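Local coordinates for cysteine synthase (Fusobacterium nucleatum subsp. nucleatum, PDB 5Z5C), which uses pyridoxal 5'-phosphate, held as an internal aldimine, and probably breaks down L-cysteine with release of hydrogen sulfide or carries out a related cysteine synthase reaction, at residues 48-54 and 80-85; 99-104 and 128-132. All coordinates share one frame; numbering follows the deposited sequence.

Interaction 1. Residues 48-54 and 80-85; sequences SIKDRMA and NTGIAF. With PLP (pyridoxal-5'-phosphate), chain G.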
# COMPACT_ATOMS: atom_id res chain seq x y z
N SER B 48 -2.58 5.60 -2.13
CA SER B 48 -3.35 6.78 -1.73
C SER B 48 -4.66 6.99 -2.47
O SER B 48 -4.83 6.57 -3.60
CB SER B 48 -2.53 8.10 -1.85
OG SER B 48 -2.65 8.75 -3.11
N ILE B 49 -5.55 7.76 -1.83
CA ILE B 49 -6.75 8.26 -2.50
C ILE B 49 -6.48 8.97 -3.85
O ILE B 49 -7.32 8.94 -4.74
CB ILE B 49 -7.57 9.17 -1.54
CG1 ILE B 49 -9.04 9.36 -2.00
CG2 ILE B 49 -6.89 10.51 -1.36
CD1 ILE B 49 -9.87 10.16 -1.00
N LYS B 50 -5.31 9.58 -3.99
CA LYS B 50 -4.95 10.31 -5.21
C LYS B 50 -4.91 9.44 -6.46
O LYS B 50 -5.12 9.95 -7.59
CB LYS B 50 -3.63 11.06 -5.07
CG LYS B 50 -3.57 12.03 -3.89
CD LYS B 50 -4.58 13.14 -4.00
CE LYS B 50 -4.74 13.78 -2.65
NZ LYS B 50 -3.56 14.61 -2.29
N ASP B 51 -4.73 8.13 -6.28
CA ASP B 51 -4.82 7.19 -7.39
C ASP B 51 -6.20 7.21 -8.07
O ASP B 51 -6.26 7.09 -9.29
CB ASP B 51 -4.53 5.75 -6.95
CG ASP B 51 -3.10 5.55 -6.48
OD1 ASP B 51 -2.17 5.94 -7.21
OD2 ASP B 51 -2.92 4.98 -5.39
N ARG B 52 -7.28 7.32 -7.30
CA ARG B 52 -8.63 7.37 -7.84
C ARG B 52 -8.78 8.61 -8.75
O ARG B 52 -9.33 8.54 -9.83
CB ARG B 52 -9.67 7.53 -6.75
CG ARG B 52 -9.79 6.34 -5.82
CD ARG B 52 -10.75 6.69 -4.71
NE ARG B 52 -11.02 5.60 -3.81
CZ ARG B 52 -12.10 4.84 -3.87
NH1 ARG B 52 -12.91 4.91 -4.92
NH2 ARG B 52 -12.33 3.95 -2.92
N MET B 53 -8.21 9.71 -8.27
CA MET B 53 -8.29 11.01 -8.89
C MET B 53 -7.43 11.08 -10.15
O MET B 53 -7.90 11.58 -11.15
CB MET B 53 -7.82 12.06 -7.89
CG MET B 53 -8.06 13.48 -8.34
SD MET B 53 -6.70 14.24 -9.24
CE MET B 53 -5.67 14.76 -7.87
N ALA B 54 -6.19 10.62 -10.08
CA ALA B 54 -5.32 10.56 -11.26
C ALA B 54 -5.88 9.68 -12.39
O ALA B 54 -5.82 10.06 -13.58
CB ALA B 54 -3.90 10.12 -10.89
N ASN B 80 1.42 12.87 -2.74
CA ASN B 80 0.65 11.76 -3.34
C ASN B 80 0.14 12.00 -4.78
O ASN B 80 -0.06 11.06 -5.53
CB ASN B 80 -0.52 11.41 -2.42
CG ASN B 80 -0.10 10.58 -1.22
OD1 ASN B 80 0.78 9.72 -1.31
ND2 ASN B 80 -0.76 10.81 -0.07
N THR B 81 -0.08 13.25 -5.17
CA THR B 81 -0.49 13.55 -6.55
C THR B 81 0.62 13.28 -7.59
O THR B 81 0.36 12.69 -8.62
CB THR B 81 -0.96 15.02 -6.65
OG1 THR B 81 -2.07 15.19 -5.78
CG2 THR B 81 -1.38 15.36 -8.06
N GLY B 82 1.85 13.70 -7.27
CA GLY B 82 2.96 13.41 -8.13
C GLY B 82 3.15 11.91 -8.25
O GLY B 82 3.36 11.40 -9.35
N ILE B 83 3.03 11.21 -7.11
CA ILE B 83 3.22 9.77 -7.08
C ILE B 83 2.18 9.10 -8.00
O ILE B 83 2.53 8.32 -8.85
CB ILE B 83 3.18 9.20 -5.63
CG1 ILE B 83 4.37 9.70 -4.80
CG2 ILE B 83 3.22 7.68 -5.65
CD1 ILE B 83 4.25 9.45 -3.29
N ALA B 84 0.92 9.49 -7.85
CA ALA B 84 -0.20 8.89 -8.58
C ALA B 84 -0.19 9.13 -10.11
O ALA B 84 -0.44 8.21 -10.90
CB ALA B 84 -1.50 9.38 -7.97
N PHE B 85 0.06 10.39 -10.51
CA PHE B 85 0.19 10.70 -11.92
C PHE B 85 1.47 10.09 -12.47
O PHE B 85 1.47 9.66 -13.62
CB PHE B 85 0.17 12.24 -12.21
CG PHE B 85 -1.22 12.82 -12.24
CD1 PHE B 85 -2.04 12.64 -13.34
CD2 PHE B 85 -1.74 13.48 -11.13
CE1 PHE B 85 -3.32 13.16 -13.36
CE2 PHE B 85 -3.03 14.02 -11.15
CZ PHE B 85 -3.82 13.86 -12.27
N1 PLP G . -4.17 13.70 2.83
C2 PLP G . -3.17 13.24 2.03
C2A PLP G . -2.15 12.26 2.52
C3 PLP G . -3.09 13.73 0.64
O3 PLP G . -2.11 13.30 -0.18
C4 PLP G . -4.09 14.70 0.17
C4A PLP G . -4.04 15.22 -1.22
C5 PLP G . -5.13 15.12 1.13
C6 PLP G . -5.10 14.59 2.42
C5A PLP G . -6.18 16.13 0.70
O4P PLP G . -7.03 15.64 -0.35
P PLP G . -7.62 16.59 -1.51
O1P PLP G . -6.42 16.98 -2.34
O2P PLP G . -8.65 15.74 -2.21
O3P PLP G . -8.25 17.73 -0.73
O HOH W 1 -0.24 8.30 -4.27
O HOH W 2 -0.44 15.19 -3.27

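Interaction 2. Residues 99-104 and 128-132; sequences YMPDWM and GFLGS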
# COMPACT_ATOMS: atom_id res chain seq x y z
N TYR B 99 7.38 19.43 -11.20
CA TYR B 99 8.10 20.58 -10.65
C TYR B 99 7.84 20.66 -9.15
O TYR B 99 6.69 20.55 -8.69
CB TYR B 99 7.65 21.90 -11.33
CG TYR B 99 8.09 22.03 -12.78
CD1 TYR B 99 7.37 21.43 -13.80
CD2 TYR B 99 9.22 22.77 -13.12
CE1 TYR B 99 7.77 21.55 -15.13
CE2 TYR B 99 9.63 22.90 -14.45
CZ TYR B 99 8.89 22.28 -15.44
OH TYR B 99 9.27 22.40 -16.75
N MET B 100 8.92 20.85 -8.40
CA MET B 100 8.84 21.04 -6.95
C MET B 100 10.02 21.91 -6.48
O MET B 100 11.01 22.08 -7.24
CB MET B 100 8.81 19.69 -6.24
CG MET B 100 10.11 18.90 -6.31
SD MET B 100 10.07 17.31 -5.47
CE MET B 100 9.10 16.34 -6.62
N PRO B 101 9.92 22.47 -5.25
CA PRO B 101 11.04 23.26 -4.69
C PRO B 101 12.28 22.44 -4.36
O PRO B 101 12.17 21.25 -4.10
CB PRO B 101 10.44 23.87 -3.42
CG PRO B 101 8.97 23.89 -3.66
CD PRO B 101 8.69 22.65 -4.45
N ASP B 102 13.44 23.10 -4.38
CA ASP B 102 14.75 22.41 -4.27
C ASP B 102 15.16 21.96 -2.84
O ASP B 102 16.13 21.24 -2.69
CB ASP B 102 15.87 23.20 -4.96
CG ASP B 102 16.14 24.57 -4.35
OD1 ASP B 102 15.53 24.89 -3.31
OD2 ASP B 102 16.95 25.34 -4.95
N TRP B 103 14.43 22.42 -1.83
CA TRP B 103 14.62 21.99 -0.43
C TRP B 103 13.71 20.81 0.02
O TRP B 103 13.73 20.42 1.20
CB TRP B 103 14.46 23.20 0.52
CG TRP B 103 13.08 23.82 0.53
CD1 TRP B 103 11.99 23.40 1.25
CD2 TRP B 103 12.64 24.97 -0.21
NE1 TRP B 103 10.90 24.21 0.99
CE2 TRP B 103 11.27 25.18 0.10
CE3 TRP B 103 13.27 25.83 -1.13
CZ2 TRP B 103 10.52 26.23 -0.46
CZ3 TRP B 103 12.53 26.88 -1.68
CH2 TRP B 103 11.17 27.07 -1.34
N MET B 104 12.91 20.24 -0.89
CA MET B 104 12.07 19.05 -0.57
C MET B 104 12.97 17.86 -0.30
O MET B 104 14.00 17.73 -0.93
CB MET B 104 11.15 18.68 -1.74
CG MET B 104 10.12 19.73 -2.11
SD MET B 104 8.92 19.97 -0.79
CE MET B 104 9.44 21.56 -0.15
N GLY B 128 9.18 30.08 -4.70
CA GLY B 128 8.41 28.98 -4.13
C GLY B 128 8.71 27.69 -4.87
O GLY B 128 9.87 27.47 -5.16
N PHE B 129 7.74 26.84 -5.21
CA PHE B 129 6.32 26.74 -4.77
C PHE B 129 5.31 27.37 -5.75
O PHE B 129 4.79 26.67 -6.63
CB PHE B 129 6.01 27.07 -3.27
CG PHE B 129 6.19 25.90 -2.31
CD1 PHE B 129 5.57 24.66 -2.56
CD2 PHE B 129 6.95 26.03 -1.14
CE1 PHE B 129 5.76 23.59 -1.70
CE2 PHE B 129 7.12 24.96 -0.27
CZ PHE B 129 6.53 23.74 -0.55
N LEU B 130 5.00 28.66 -5.59
CA LEU B 130 4.06 29.33 -6.51
C LEU B 130 4.66 29.33 -7.92
O LEU B 130 3.94 29.11 -8.90
CB LEU B 130 3.66 30.76 -6.06
CG LEU B 130 2.30 30.97 -5.36
CD1 LEU B 130 1.15 30.36 -6.17
CD2 LEU B 130 2.32 30.42 -3.94
N GLY B 131 5.97 29.53 -8.00
CA GLY B 131 6.70 29.46 -9.26
C GLY B 131 6.86 28.06 -9.83
O GLY B 131 7.11 27.94 -11.01
N SER B 132 6.73 27.01 -9.00
CA SER B 132 6.64 25.65 -9.51
C SER B 132 5.38 25.46 -10.38
O SER B 132 5.44 24.79 -11.41
CB SER B 132 6.69 24.59 -8.38
OG SER B 132 7.97 24.52 -7.76

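Interaction 1. Residues 48-54 and 80-85
K50 crosses N80 at about a right angle, its CG 3.4 Å from N80 CB, and both side chains run on to the same cofactor. K50 NZ is covalently joined to C4A of pyridoxal phosphate at 1.3 Å, the Schiff base of the internal aldimine. Turns at the second and fourth torsions of the lysine bring NZ to C4A, and its CD passes T81 OG1 at 3.7 Å. N80 ND2 donates to O3 of the cofactor at 2.8 Å with an N-H...O angle of 153°, and the same amide nitrogen is also bonded to D303. One water takes a bond from T81 N and a weak one from K50 NZ; T81 OG1 has Q151 as its partner.

This is the lysine-bearing helix start of the fold type II PLP enzymes, the tryptophan synthase beta family to which cysteine synthases belong, set beside a second helix whose first residue donates to the cofactor. T192, S276, T189 and the amides of G188 and G190 also hydrogen-bond to the cofactor.

Behind the lysine, S48 and D51 form a capping box. S48 OG accepts from K50 N, while the return bond from S48 N to D51 OD2 is weak; D51 OD1 is engaged by T46. S48 OG also touches N80 CB and meets a second water at 2.7 Å, which can donate to N80 O, though it has more acceptors in reach than protons.

Farther along, the helix segments cross at -53° with axes 8.5 Å apart. A54 and A84 meet between them, CB to CB at 3.9 Å. The same A54 methyl sits over the centre of the F85 ring in a CH-pi contact, 3.8 Å from the centroid, and M53 SD approaches that ring obliquely as a Met-aromatic neighbour.

Interaction 2. Residues 99-104 and 128-132
F129 lays one face of its ring against P101, whose CG stands 3.6 Å from the ring centroid and only 8° off the normal, a CH-pi contact over the middle of the ring. The two side chains run at about a right angle to each other, and P101 CG also comes within 3.6 Å of F129 N. Two further side chains reach the phenyl obliquely: W103 CZ2 lies 3.6 Å from F129 CE2, with the planes of the six-membered rings at 70°, and M104 CE lies 3.7 Å from F129 CZ. Turns at the second and third torsions of the methionine carry its methyl there. W103 is further held by a cation-pi contact with R124, and its ring has P101 CB over one face.

P101 ends strand 96-101, which lies in the parallel sheet flanked by strands 73-76 and 120-122, and opens a type I turn to M104. F129 is the N-cap of the short helix 130-133 and follows a cis peptide bond from G128, so the contact joins a strand end with its turn to a helix start.

S132, the residue with the most surface buried here, lies against the strand backbone. Its OG, anti to its own carbonyl carbon (chi1 -69°), lies 3.6 Å from M100 C and accepts a weak bond from F129 N within the helix start. Y99 CB closes the other end of the contact, 3.6 Å from S132 O, and S132 also touches V122 and A76 on the neighbouring strands 120-122 and 73-76.

Interactions 1 and 2 follow one another along the chain, helix 80-91 leading into strand 96-101, so the helix that presents N80 to the cofactor is succeeded directly by the strand that meets residues 128-132. Their centres are about 19 Å apart, and the nearest atoms, about 7 Å apart, do not touch. Interaction 1 is buried, its centre about 9 Å from the centre of the chain, and contains the lysine covalently linked to pyridoxal phosphate. Interaction 2 is partly buried, its centre about 20 Å from the chain centre; the side chain of F129 is about 13 Å from the cofactor, and that of M100 about 12 Å from the N80 side chain, placing it beyond direct contact with the site.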